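Local coordinates for glycosyl hydrolase family 88 (PDB 3WIW), which is an unsaturated glucuronyl hydrolase specific for heparin, probably removing the unsaturated uronic acid from the non-reducing end of heparin fragments, at residues A[29-33]-A[388-394]; A[38-42]-A[346-350]; A[285-291]-A[303-309]. The contacts are given in a common frame with arbitrary orientation. Numbering follows the deposited sequence.

Contact 1 (A[29-33]-A[388-394]); sequences DDWLK and YAEIKKI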
ATOM      1  N   ASP A  29      12.012  14.428  18.642  1.00 27.24           N
ATOM      2  CA  ASP A  29      11.976  13.820  17.317  1.00 26.07           C
ATOM      3  C   ASP A  29      13.133  12.852  17.041  1.00 23.82           C
ATOM      4  O   ASP A  29      13.330  12.420  15.904  1.00 22.33           O
ATOM      5  CB  ASP A  29      11.961  14.915  16.248  1.00 27.18           C
ATOM      6  CG  ASP A  29      10.824  15.914  16.441  1.00 29.30           C
ATOM      7  OD1 ASP A  29       9.713  15.492  16.828  1.00 29.32           O
ATOM      8  OD2 ASP A  29      11.050  17.119  16.200  1.00 30.84           O
ATOM      9  N   ASP A  30      13.896  12.514  18.073  1.00 23.47           N
ATOM     10  CA  ASP A  30      15.068  11.658  17.903  1.00 22.62           C
ATOM     11  C   ASP A  30      14.738  10.294  17.294  1.00 20.79           C
ATOM     12  O   ASP A  30      15.500   9.779  16.471  1.00 20.23           O
ATOM     13  CB  ASP A  30      15.793  11.468  19.238  1.00 25.59           C
ATOM     14  CG  ASP A  30      16.688  12.647  19.586  1.00 29.85           C
ATOM     15  OD1 ASP A  30      16.725  13.620  18.804  1.00 31.72           O
ATOM     16  OD2 ASP A  30      17.359  12.598  20.636  1.00 31.27           O
ATOM     17  N   TRP A  31      13.607   9.716  17.701  1.00 19.17           N
ATOM     18  CA  TRP A  31      13.167   8.430  17.166  1.00 18.40           C
ATOM     19  C   TRP A  31      13.072   8.491  15.639  1.00 17.62           C
ATOM     20  O   TRP A  31      13.455   7.548  14.954  1.00 18.17           O
ATOM     21  CB  TRP A  31      11.826   8.013  17.781  1.00 18.08           C
ATOM     22  CG  TRP A  31      10.708   8.938  17.410  1.00 17.07           C
ATOM     23  CD1 TRP A  31      10.357  10.106  18.044  1.00 17.84           C
ATOM     24  CD2 TRP A  31       9.822   8.805  16.295  1.00 16.48           C
ATOM     25  NE1 TRP A  31       9.298  10.693  17.392  1.00 17.66           N
ATOM     26  CE2 TRP A  31       8.957   9.919  16.311  1.00 17.19           C
ATOM     27  CE3 TRP A  31       9.688   7.860  15.271  1.00 16.99           C
ATOM     28  CZ2 TRP A  31       7.953  10.100  15.355  1.00 16.99           C
ATOM     29  CZ3 TRP A  31       8.698   8.045  14.322  1.00 17.78           C
ATOM     30  CH2 TRP A  31       7.841   9.153  14.370  1.00 17.79           C
ATOM     31  N   LEU A  32      12.583   9.610  15.110  1.00 16.98           N
ATOM     32  CA  LEU A  32      12.373   9.759  13.681  1.00 15.82           C
ATOM     33  C   LEU A  32      13.713   9.900  12.958  1.00 15.40           C
ATOM     34  O   LEU A  32      13.932   9.288  11.911  1.00 15.26           O
ATOM     35  CB  LEU A  32      11.482  10.967  13.429  1.00 14.92           C
ATOM     36  CG  LEU A  32      11.273  11.358  11.969  1.00 15.98           C
ATOM     37  CD1 LEU A  32      10.400  10.325  11.264  1.00 17.10           C
ATOM     38  CD2 LEU A  32      10.649  12.736  11.907  1.00 16.57           C
ATOM     39  N   LYS A  33      14.613  10.696  13.531  1.00 16.90           N
ATOM     40  CA  LYS A  33      15.937  10.871  12.949  1.00 17.50           C
ATOM     41  C   LYS A  33      16.751   9.580  12.962  1.00 17.39           C
ATOM     42  O   LYS A  33      17.410   9.241  11.975  1.00 16.53           O
ATOM     43  CB  LYS A  33      16.668  12.038  13.617  1.00 19.59           C
ATOM     44  CG  LYS A  33      15.961  13.372  13.349  1.00 22.87           C
ATOM     45  CD  LYS A  33      16.449  14.508  14.227  1.00 25.95           C
ATOM     46  CE  LYS A  33      15.521  15.701  14.074  1.00 28.39           C
ATOM     47  NZ  LYS A  33      15.871  16.813  15.004  1.00 30.16           N
ATOM     48  N   TYR A 388       4.826  12.477   7.801  1.00 12.49           N
ATOM     49  CA  TYR A 388       4.956  12.957   9.160  1.00 13.01           C
ATOM     50  C   TYR A 388       5.971  14.106   9.208  1.00 13.31           C
ATOM     51  O   TYR A 388       5.717  15.155   9.798  1.00 13.95           O
ATOM     52  CB  TYR A 388       5.399  11.806  10.069  1.00 12.79           C
ATOM     53  CG  TYR A 388       5.587  12.203  11.514  1.00 13.56           C
ATOM     54  CD1 TYR A 388       4.527  12.156  12.403  1.00 14.60           C
ATOM     55  CD2 TYR A 388       6.815  12.625  11.982  1.00 15.15           C
ATOM     56  CE1 TYR A 388       4.676  12.505  13.721  1.00 14.89           C
ATOM     57  CE2 TYR A 388       6.994  12.960  13.326  1.00 15.53           C
ATOM     58  CZ  TYR A 388       5.914  12.911  14.179  1.00 14.88           C
ATOM     59  OH  TYR A 388       6.062  13.270  15.488  1.00 16.07           O
ATOM     60  N   ALA A 389       7.140  13.900   8.611  1.00 13.58           N
ATOM     61  CA  ALA A 389       8.159  14.935   8.601  1.00 13.87           C
ATOM     62  C   ALA A 389       7.701  16.209   7.885  1.00 15.08           C
ATOM     63  O   ALA A 389       8.085  17.312   8.279  1.00 16.59           O
ATOM     64  CB  ALA A 389       9.454  14.404   7.992  1.00 15.05           C
ATOM     65  N   GLU A 390       6.878  16.067   6.849  0.69 15.33           N
ATOM     66  CA  GLU A 390       6.369  17.226   6.127  0.69 17.31           C
ATOM     67  C   GLU A 390       5.420  18.035   6.999  0.69 17.21           C
ATOM     68  O   GLU A 390       5.481  19.264   7.022  0.69 17.91           O
ATOM     69  CB  GLU A 390       5.672  16.774   4.842  0.69 20.64           C
ATOM     70  CG  GLU A 390       4.878  17.870   4.118  0.69 24.94           C
ATOM     71  CD  GLU A 390       5.716  19.067   3.713  0.69 30.40           C
ATOM     72  OE1 GLU A 390       6.954  18.925   3.566  0.69 32.75           O
ATOM     73  OE2 GLU A 390       5.128  20.159   3.545  0.69 32.19           O
ATOM     74  N   ILE A 391       4.553  17.341   7.732  1.00 15.83           N
ATOM     75  CA  ILE A 391       3.616  18.008   8.623  1.00 16.90           C
ATOM     76  C   ILE A 391       4.365  18.759   9.717  1.00 18.09           C
ATOM     77  O   ILE A 391       4.083  19.919   9.988  1.00 19.17           O
ATOM     78  CB  ILE A 391       2.616  17.004   9.242  1.00 17.38           C
ATOM     79  CG1 ILE A 391       1.639  16.505   8.168  1.00 16.20           C
ATOM     80  CG2 ILE A 391       1.836  17.651  10.406  1.00 18.14           C
ATOM     81  CD1 ILE A 391       0.869  15.266   8.585  1.00 16.37           C
ATOM     82  N   LYS A 392       5.340  18.091  10.320  0.75 18.46           N
ATOM     83  CA  LYS A 392       6.104  18.659  11.430  0.75 19.40           C
ATOM     84  C   LYS A 392       7.225  19.600  10.981  0.75 20.00           C
ATOM     85  O   LYS A 392       7.834  20.288  11.809  0.75 21.07           O
ATOM     86  CB  LYS A 392       6.689  17.523  12.275  0.75 20.97           C
ATOM     87  CG  LYS A 392       5.642  16.685  12.995  0.75 22.89           C
ATOM     88  CD  LYS A 392       5.217  17.328  14.304  0.75 25.16           C
ATOM     89  CE  LYS A 392       6.286  17.139  15.371  0.75 26.79           C
ATOM     90  NZ  LYS A 392       5.835  17.611  16.716  0.75 28.40           N
ATOM     91  N   LYS A 393       7.494  19.625   9.679  1.00 20.01           N
ATOM     92  CA  LYS A 393       8.582  20.450   9.106  1.00 21.32           C
ATOM     93  C   LYS A 393       9.951  20.052   9.635  1.00 22.47           C
ATOM     94  O   LYS A 393      10.786  20.889   9.975  1.00 23.37           O
ATOM     95  CB  LYS A 393       8.331  21.946   9.292  1.00 22.35           C
ATOM     96  CG  LYS A 393       7.011  22.368   8.704  1.00 22.97           C
ATOM     97  CD  LYS A 393       6.891  23.851   8.632  1.00 23.58           C
ATOM     98  CE  LYS A 393       5.469  24.244   8.305  1.00 23.94           C
ATOM     99  NZ  LYS A 393       5.469  25.681   8.049  1.00 23.28           N
ATOM    100  N   ILE A 394      10.170  18.748   9.704  1.00 23.31           N
ATOM    101  CA  ILE A 394      11.425  18.194  10.191  1.00 24.90           C
ATOM    102  C   ILE A 394      12.339  17.850   9.019  1.00 26.93           C
ATOM    103  O   ILE A 394      11.960  17.086   8.120  1.00 27.19           O
ATOM    104  CB  ILE A 394      11.206  16.934  11.062  1.00 25.22           C
ATOM    105  CG1 ILE A 394      10.400  17.282  12.318  1.00 26.26           C
ATOM    106  CG2 ILE A 394      12.548  16.341  11.457  1.00 24.86           C
ATOM    107  CD1 ILE A 394       9.813  16.083  13.037  1.00 26.91           C
TER
HETATM  108  O   HOH W   1       8.105  13.376  17.299  1.00 23.35           O
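Two helices from opposite ends of the chain meet here in the alpha6/alpha6-barrel: the start of helix 30-49 packs against the end of helix 375-392, running in opposite directions so that D29 lies by I394 and L32 by A389. The second helix closes with a Schellman motif. K393 takes positive phi (62°), I394 N bonds to A389 O (2.9 Å) and K393 N weakly to E390 O (3.4 Å), and the reversal brings I394 back over the first helix. There I394 CD1 meets L32 CD2 at 3.6 Å, while the extended K33 lays its CE 4.0 Å from I394 CG2. L32, in its t,p rotamer, also brings CD2 to the ring edge of Y388 (CD2, 3.8 Å). W31 adopts chi1 p, which carries the indole across to Y388, itself t. The two rings form an offset edge-to-face pair, the indole edge toward the phenol face, with W31 CZ2 3.6 Å from Y388 CE2. The ring of F330 meets that of Y388 with the planes about 10° apart, and E334 of helix 327-340 hydrogen-bonds the Y388 hydroxyl. D29 and K392 stay beyond salt-bridge range (OD1 to NZ 4.4 Å). No direct hydrogen bond joins the segments; one water does so, accepting from W31 NE1 (2.9 Å) and donating to D29 OD1 and Y388 OH (2.7 Å each).

Contact 2 (A[38-42]-A[346-350]); sequences TAVIQ and LAKPG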
ATOM      1  N   THR A  38      18.781   4.712  10.007  1.00 13.81           N
ATOM      2  CA  THR A  38      18.799   3.264   9.847  1.00 14.47           C
ATOM      3  C   THR A  38      18.219   2.842   8.504  1.00 13.91           C
ATOM      4  O   THR A  38      18.798   1.995   7.822  1.00 13.80           O
ATOM      5  CB  THR A  38      18.082   2.578  10.998  1.00 17.33           C
ATOM      6  OG1 THR A  38      18.857   2.773  12.188  1.00 21.27           O
ATOM      7  CG2 THR A  38      17.927   1.083  10.711  1.00 18.15           C
ATOM      8  N   ALA A  39      17.095   3.442   8.115  1.00 13.43           N
ATOM      9  CA  ALA A  39      16.469   3.105   6.848  1.00 13.73           C
ATOM     10  C   ALA A  39      17.409   3.357   5.671  1.00 13.94           C
ATOM     11  O   ALA A  39      17.497   2.539   4.750  1.00 14.61           O
ATOM     12  CB  ALA A  39      15.173   3.878   6.682  1.00 15.28           C
ATOM     13  N   VAL A  40      18.123   4.473   5.712  1.00 13.68           N
ATOM     14  CA  VAL A  40      19.063   4.804   4.647  1.00 15.58           C
ATOM     15  C   VAL A  40      20.172   3.753   4.562  1.00 15.12           C
ATOM     16  O   VAL A  40      20.530   3.311   3.469  1.00 14.96           O
ATOM     17  CB  VAL A  40      19.630   6.215   4.855  1.00 18.23           C
ATOM     18  CG1 VAL A  40      20.741   6.501   3.863  1.00 19.84           C
ATOM     19  CG2 VAL A  40      18.510   7.237   4.681  1.00 18.99           C
ATOM     20  N   ILE A  41      20.699   3.325   5.708  1.00 14.31           N
ATOM     21  CA  ILE A  41      21.722   2.278   5.706  1.00 14.88           C
ATOM     22  C   ILE A  41      21.180   0.972   5.126  1.00 13.35           C
ATOM     23  O   ILE A  41      21.831   0.333   4.278  1.00 13.97           O
ATOM     24  CB  ILE A  41      22.288   2.034   7.121  1.00 16.99           C
ATOM     25  CG1 ILE A  41      23.121   3.235   7.560  1.00 19.40           C
ATOM     26  CG2 ILE A  41      23.165   0.797   7.146  1.00 19.70           C
ATOM     27  CD1 ILE A  41      23.383   3.268   9.051  1.00 20.92           C
ATOM     28  N   GLN A  42      19.991   0.579   5.565  1.00 12.51           N
ATOM     29  CA  GLN A  42      19.383  -0.660   5.092  1.00 12.42           C
ATOM     30  C   GLN A  42      19.215  -0.634   3.573  1.00 12.05           C
ATOM     31  O   GLN A  42      19.602  -1.587   2.882  1.00 12.62           O
ATOM     32  CB  GLN A  42      18.040  -0.894   5.787  1.00 12.69           C
ATOM     33  CG  GLN A  42      18.150  -1.215   7.294  1.00 13.04           C
ATOM     34  CD  GLN A  42      18.877  -2.530   7.577  1.00 13.12           C
ATOM     35  OE1 GLN A  42      20.095  -2.615   7.451  1.00 14.51           O
ATOM     36  NE2 GLN A  42      18.118  -3.571   7.943  1.00 13.56           N
ATOM     37  N   LEU A 346      11.702  -2.216  14.255  1.00  9.96           N
ATOM     38  CA  LEU A 346      12.667  -1.634  13.331  1.00  9.85           C
ATOM     39  C   LEU A 346      13.964  -2.429  13.369  1.00 11.60           C
ATOM     40  O   LEU A 346      14.617  -2.530  14.420  1.00 12.51           O
ATOM     41  CB  LEU A 346      12.938  -0.171  13.699  1.00 10.57           C
ATOM     42  CG  LEU A 346      13.933   0.572  12.814  1.00 11.63           C
ATOM     43  CD1 LEU A 346      13.284   0.868  11.466  1.00 12.99           C
ATOM     44  CD2 LEU A 346      14.382   1.844  13.448  1.00 12.79           C
ATOM     45  N   ALA A 347      14.342  -3.010  12.237  1.00 12.83           N
ATOM     46  CA  ALA A 347      15.592  -3.775  12.157  1.00 12.87           C
ATOM     47  C   ALA A 347      16.815  -2.948  12.532  1.00 13.66           C
ATOM     48  O   ALA A 347      16.892  -1.750  12.238  1.00 14.62           O
ATOM     49  CB  ALA A 347      15.765  -4.285  10.744  1.00 14.94           C
ATOM     50  N   LYS A 348      17.802  -3.594  13.145  1.00 14.61           N
ATOM     51  CA  LYS A 348      19.083  -2.933  13.365  1.00 15.16           C
ATOM     52  C   LYS A 348      19.850  -2.872  12.058  1.00 14.89           C
ATOM     53  O   LYS A 348      19.696  -3.754  11.210  1.00 14.48           O
ATOM     54  CB  LYS A 348      19.893  -3.715  14.385  1.00 16.44           C
ATOM     55  CG  LYS A 348      19.236  -3.691  15.717  1.00 18.28           C
ATOM     56  CD  LYS A 348      19.913  -4.624  16.725  1.00 19.89           C
ATOM     57  CE  LYS A 348      19.102  -4.722  18.009  1.00 19.94           C
ATOM     58  NZ  LYS A 348      17.770  -5.397  17.841  1.00 19.62           N
ATOM     59  N   PRO A 349      20.698  -1.849  11.891  1.00 16.57           N
ATOM     60  CA  PRO A 349      21.479  -1.727  10.655  1.00 17.80           C
ATOM     61  C   PRO A 349      22.232  -3.005  10.350  1.00 17.19           C
ATOM     62  O   PRO A 349      22.901  -3.565  11.218  1.00 18.20           O
ATOM     63  CB  PRO A 349      22.473  -0.615  10.977  1.00 18.57           C
ATOM     64  CG  PRO A 349      21.779   0.220  11.988  1.00 19.52           C
ATOM     65  CD  PRO A 349      20.930  -0.717  12.805  1.00 18.31           C
ATOM     66  N   GLY A 350      22.098  -3.471   9.119  1.00 17.17           N
ATOM     67  CA  GLY A 350      22.803  -4.650   8.674  1.00 16.92           C
ATOM     68  C   GLY A 350      22.086  -5.962   8.895  1.00 16.68           C
ATOM     69  O   GLY A 350      22.507  -6.995   8.354  1.00 18.93           O
TER
HETATM   70  O   HOH W   2      17.614   0.179  14.151  1.00 25.84           O
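This is a helix-to-loop contact at the periphery of the helical barrel: one face of helix 30-49 receives the irregular segment 346-350, which follows helix 327-340 on the way to strand 360-361. The closest backbone approach is T38 to P349, 5.7 Å between CA atoms. T38 points at the loop and sets CG2 3.4 Å from A347 O and OG1 3.9 Å from P349 CG. One turn on, I41 CG2 touches P349 CB at 4.1 Å, so the proline lies along the helix beside both residues. Q42 folds its side chain (chi1 and chi2 both m) until OE1 accepts a hydrogen bond from G350 N, 2.7 Å long and close to straight at 161°. Its NE2 lies 3.7 Å from A347 CB and donates to the carbonyls of E351 and F355, farther along the same loop. G350 has phi 89°, where a CB would jam against the carbonyl O of P349. A water donates to A347 O (2.8 Å) and makes a weak link to T38 OG1 (3.5 Å). With both ends of its buried amide bonded to main-chain groups, Q42 holds the loop through backbone atoms, leaving mainly van der Waals contacts to T38 and I41.

Contact 3 (A[285-291]-A[303-309]); sequences PADKIPL and PRDASAA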
ATOM      1  N   PRO A 285      -4.835  -3.296  19.351  1.00 10.88           N
ATOM      2  CA  PRO A 285      -3.970  -3.459  20.532  1.00 12.10           C
ATOM      3  C   PRO A 285      -3.485  -2.135  21.105  1.00 11.55           C
ATOM      4  O   PRO A 285      -3.497  -1.110  20.407  1.00 13.51           O
ATOM      5  CB  PRO A 285      -2.775  -4.262  19.982  1.00 12.40           C
ATOM      6  CG  PRO A 285      -3.331  -4.972  18.759  1.00 12.03           C
ATOM      7  CD  PRO A 285      -4.258  -3.939  18.157  1.00 11.41           C
ATOM      8  N   ALA A 286      -3.029  -2.173  22.355  1.00 12.63           N
ATOM      9  CA  ALA A 286      -2.516  -0.974  23.003  1.00 13.84           C
ATOM     10  C   ALA A 286      -1.419  -0.259  22.206  1.00 13.97           C
ATOM     11  O   ALA A 286      -1.354   0.970  22.218  1.00 15.76           O
ATOM     12  CB  ALA A 286      -2.019  -1.291  24.392  1.00 16.14           C
ATOM     13  N   ASP A 287      -0.549  -1.017  21.541  1.00 12.62           N
ATOM     14  CA  ASP A 287       0.569  -0.404  20.817  1.00 12.32           C
ATOM     15  C   ASP A 287       0.198  -0.031  19.378  1.00 12.06           C
ATOM     16  O   ASP A 287       1.050   0.437  18.633  1.00 12.62           O
ATOM     17  CB  ASP A 287       1.819  -1.294  20.836  1.00 13.61           C
ATOM     18  CG  ASP A 287       1.642  -2.610  20.104  1.00 13.78           C
ATOM     19  OD1 ASP A 287       0.661  -2.785  19.356  1.00 13.70           O
ATOM     20  OD2 ASP A 287       2.530  -3.469  20.261  1.00 15.12           O
ATOM     21  N   LYS A 288      -1.058  -0.263  18.990  1.00 10.95           N
ATOM     22  CA  LYS A 288      -1.630   0.180  17.712  1.00 11.57           C
ATOM     23  C   LYS A 288      -1.099  -0.539  16.476  1.00 10.94           C
ATOM     24  O   LYS A 288      -1.319  -0.071  15.365  1.00 11.27           O
ATOM     25  CB  LYS A 288      -1.541   1.707  17.571  1.00 13.15           C
ATOM     26  CG  LYS A 288      -2.317   2.398  18.684  1.00 15.83           C
ATOM     27  CD  LYS A 288      -2.218   3.901  18.637  1.00 18.33           C
ATOM     28  CE  LYS A 288      -3.116   4.509  19.678  1.00 20.96           C
ATOM     29  NZ  LYS A 288      -2.636   4.100  21.027  1.00 24.42           N
ATOM     30  N   ILE A 289      -0.462  -1.699  16.653  1.00  9.99           N
ATOM     31  CA  ILE A 289      -0.115  -2.535  15.515  1.00 10.45           C
ATOM     32  C   ILE A 289      -1.184  -3.621  15.402  1.00 10.14           C
ATOM     33  O   ILE A 289      -1.309  -4.450  16.300  1.00 10.14           O
ATOM     34  CB  ILE A 289       1.270  -3.175  15.652  1.00 10.06           C
ATOM     35  CG1 ILE A 289       2.315  -2.146  16.084  1.00 11.30           C
ATOM     36  CG2 ILE A 289       1.632  -3.886  14.336  1.00 10.26           C
ATOM     37  CD1 ILE A 289       2.388  -0.904  15.169  1.00 11.99           C
ATOM     38  N   PRO A 290      -2.012  -3.568  14.356  1.00  9.28           N
ATOM     39  CA  PRO A 290      -3.173  -4.478  14.367  1.00  9.71           C
ATOM     40  C   PRO A 290      -2.836  -5.963  14.406  1.00  9.52           C
ATOM     41  O   PRO A 290      -1.797  -6.397  13.911  1.00  9.86           O
ATOM     42  CB  PRO A 290      -3.884  -4.163  13.033  1.00 10.54           C
ATOM     43  CG  PRO A 290      -3.467  -2.745  12.723  1.00 11.38           C
ATOM     44  CD  PRO A 290      -2.034  -2.657  13.193  1.00 10.23           C
ATOM     45  N   LEU A 291      -3.727  -6.746  15.011  1.00  8.62           N
ATOM     46  CA  LEU A 291      -3.739  -8.186  14.762  1.00  8.45           C
ATOM     47  C   LEU A 291      -3.920  -8.428  13.267  1.00  8.26           C
ATOM     48  O   LEU A 291      -4.498  -7.609  12.563  1.00  9.47           O
ATOM     49  CB  LEU A 291      -4.906  -8.799  15.510  1.00 10.13           C
ATOM     50  CG  LEU A 291      -5.038  -8.407  16.988  1.00 11.12           C
ATOM     51  CD1 LEU A 291      -6.279  -9.104  17.597  1.00 12.49           C
ATOM     52  CD2 LEU A 291      -3.744  -8.684  17.764  1.00 11.94           C
ATOM     53  N   PRO A 303      -0.631 -13.213  15.800  1.00  9.48           N
ATOM     54  CA  PRO A 303       0.404 -12.447  15.080  1.00 10.32           C
ATOM     55  C   PRO A 303      -0.078 -11.058  14.669  1.00  8.73           C
ATOM     56  O   PRO A 303      -1.217 -10.886  14.193  1.00 10.70           O
ATOM     57  CB  PRO A 303       0.665 -13.299  13.838  1.00 11.55           C
ATOM     58  CG  PRO A 303       0.318 -14.683  14.281  1.00 12.10           C
ATOM     59  CD  PRO A 303      -0.857 -14.534  15.204  1.00 10.25           C
ATOM     60  N   ARG A 304       0.791 -10.065  14.857  1.00  9.10           N
ATOM     61  CA  ARG A 304       0.531  -8.689  14.392  1.00  9.63           C
ATOM     62  C   ARG A 304       0.906  -8.528  12.927  1.00  9.56           C
ATOM     63  O   ARG A 304       1.679  -9.323  12.378  1.00 10.93           O
ATOM     64  CB  ARG A 304       1.370  -7.694  15.201  1.00  9.28           C
ATOM     65  CG  ARG A 304       1.205  -7.865  16.698  1.00  9.95           C
ATOM     66  CD  ARG A 304      -0.269  -7.765  17.137  1.00 10.21           C
ATOM     67  NE  ARG A 304      -0.321  -7.628  18.586  1.00 10.53           N
ATOM     68  CZ  ARG A 304      -0.070  -6.491  19.247  1.00 10.41           C
ATOM     69  NH1 ARG A 304      -0.027  -6.480  20.587  1.00 12.09           N
ATOM     70  NH2 ARG A 304       0.182  -5.372  18.579  1.00 11.38           N
ATOM     71  N   ASP A 305       0.383  -7.491  12.297  1.00  8.71           N
ATOM     72  CA  ASP A 305       0.742  -7.243  10.908  1.00  7.98           C
ATOM     73  C   ASP A 305       1.231  -5.807  10.766  1.00  8.56           C
ATOM     74  O   ASP A 305       0.422  -4.847  10.603  1.00  8.81           O
ATOM     75  CB  ASP A 305      -0.460  -7.512   9.990  1.00  9.43           C
ATOM     76  CG  ASP A 305      -0.132  -7.303   8.523  1.00  9.27           C
ATOM     77  OD1 ASP A 305       1.084  -7.317   8.169  1.00  9.51           O
ATOM     78  OD2 ASP A 305      -1.078  -7.132   7.712  1.00 10.40           O
ATOM     79  N   ALA A 306       2.554  -5.658  10.799  1.00  8.28           N
ATOM     80  CA  ALA A 306       3.161  -4.339  10.684  1.00  8.68           C
ATOM     81  C   ALA A 306       2.763  -3.643   9.378  1.00  8.27           C
ATOM     82  O   ALA A 306       2.620  -2.424   9.366  1.00  9.08           O
ATOM     83  CB  ALA A 306       4.673  -4.417  10.792  1.00  9.65           C
ATOM     84  N   SER A 307       2.586  -4.384   8.276  1.00  8.33           N
ATOM     85  CA  SER A 307       2.258  -3.756   6.995  1.00  7.84           C
ATOM     86  C   SER A 307       0.929  -3.013   7.104  1.00  8.31           C
ATOM     87  O   SER A 307       0.799  -1.884   6.616  1.00  8.59           O
ATOM     88  CB  SER A 307       2.246  -4.791   5.866  1.00  8.01           C
ATOM     89  OG  SER A 307       1.143  -5.674   5.944  1.00  9.03           O
ATOM     90  N   ALA A 308      -0.059  -3.619   7.764  1.00  8.18           N
ATOM     91  CA  ALA A 308      -1.342  -2.946   7.978  1.00  8.49           C
ATOM     92  C   ALA A 308      -1.140  -1.665   8.791  1.00  8.25           C
ATOM     93  O   ALA A 308      -1.765  -0.632   8.496  1.00  8.78           O
ATOM     94  CB  ALA A 308      -2.340  -3.876   8.661  1.00  8.87           C
ATOM     95  N   ALA A 309      -0.333  -1.740   9.859  1.00  7.74           N
ATOM     96  CA  ALA A 309      -0.046  -0.555  10.681  1.00  8.20           C
ATOM     97  C   ALA A 309       0.564   0.552   9.830  1.00  8.04           C
ATOM     98  O   ALA A 309       0.188   1.712   9.989  1.00  8.95           O
ATOM     99  CB  ALA A 309       0.886  -0.889  11.817  1.00  9.23           C
TER
HETATM  100  O   HOH W   3      -0.027  -4.061  22.520  1.00 13.56           O
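Segment 285-291 begins with a type I beta turn, P285 to K288, closed by K288 N to P285 O (2.9 Å); K288 then takes positive phi (70°) and the chain extends toward L291. Opposite it, P303 to D305 are extended before helix 306-322 starts. The two meet in a single antiparallel bridge, L291 with R304 (CA atoms 4.3 Å apart), where D305 N donates to P290 O (2.9 Å) and R304 CA lies 3.3 Å from P290 O in a CA-H...O contact; P303 pairs with W292 on the other side. R304 dominates the side chains. Its guanidinium reaches back to the turn, where NH2 forms a salt bridge with D287 OD1 (2.7 Å) and a weak hydrogen bond to I289 O (2.9 Å). P285 CB lies over one face of the group, and a water joins R304 NH1 to D287 N. D287 OD1 also accepts from I289 N (3.1 Å), making an Asx turn, so one carboxylate oxygen serves both turn and arginine. On the helix side, A309 CB packs at 3.7 Å against both I289 CD1 and P290 CD. D305 is the N-cap of helix 306-322: OD1 takes S307 OG at 2.8 Å and S307 N weakly at 3.3 Å, while OD2 forms a salt bridge with R246. The arrangement is thus an Asp N-cap at the start of a helix of the alpha6/alpha6-barrel, preceded by a single beta bridge and linked through D305 to R246, predicted to bind substrate.

How the contacts relate
Contacts 1 and 2 both use helix 30-49, the first at its start and the second about two turns later; their centres are about 17 Å apart, on the same side of the chain's centre. Contact 3 lies about 22 Å from contact 1 and about 21 Å from contact 2, centre to centre, and none of the three touches another. Along the chain they are nested: contact 3 within the loop closed by contact 2, and that within the one closed by contact 1. Contact 1 thus brings together the first and last helices of the chain, contact 2 ties a late loop to its first helix, and contact 3 is a local joint nearest the predicted substrate site.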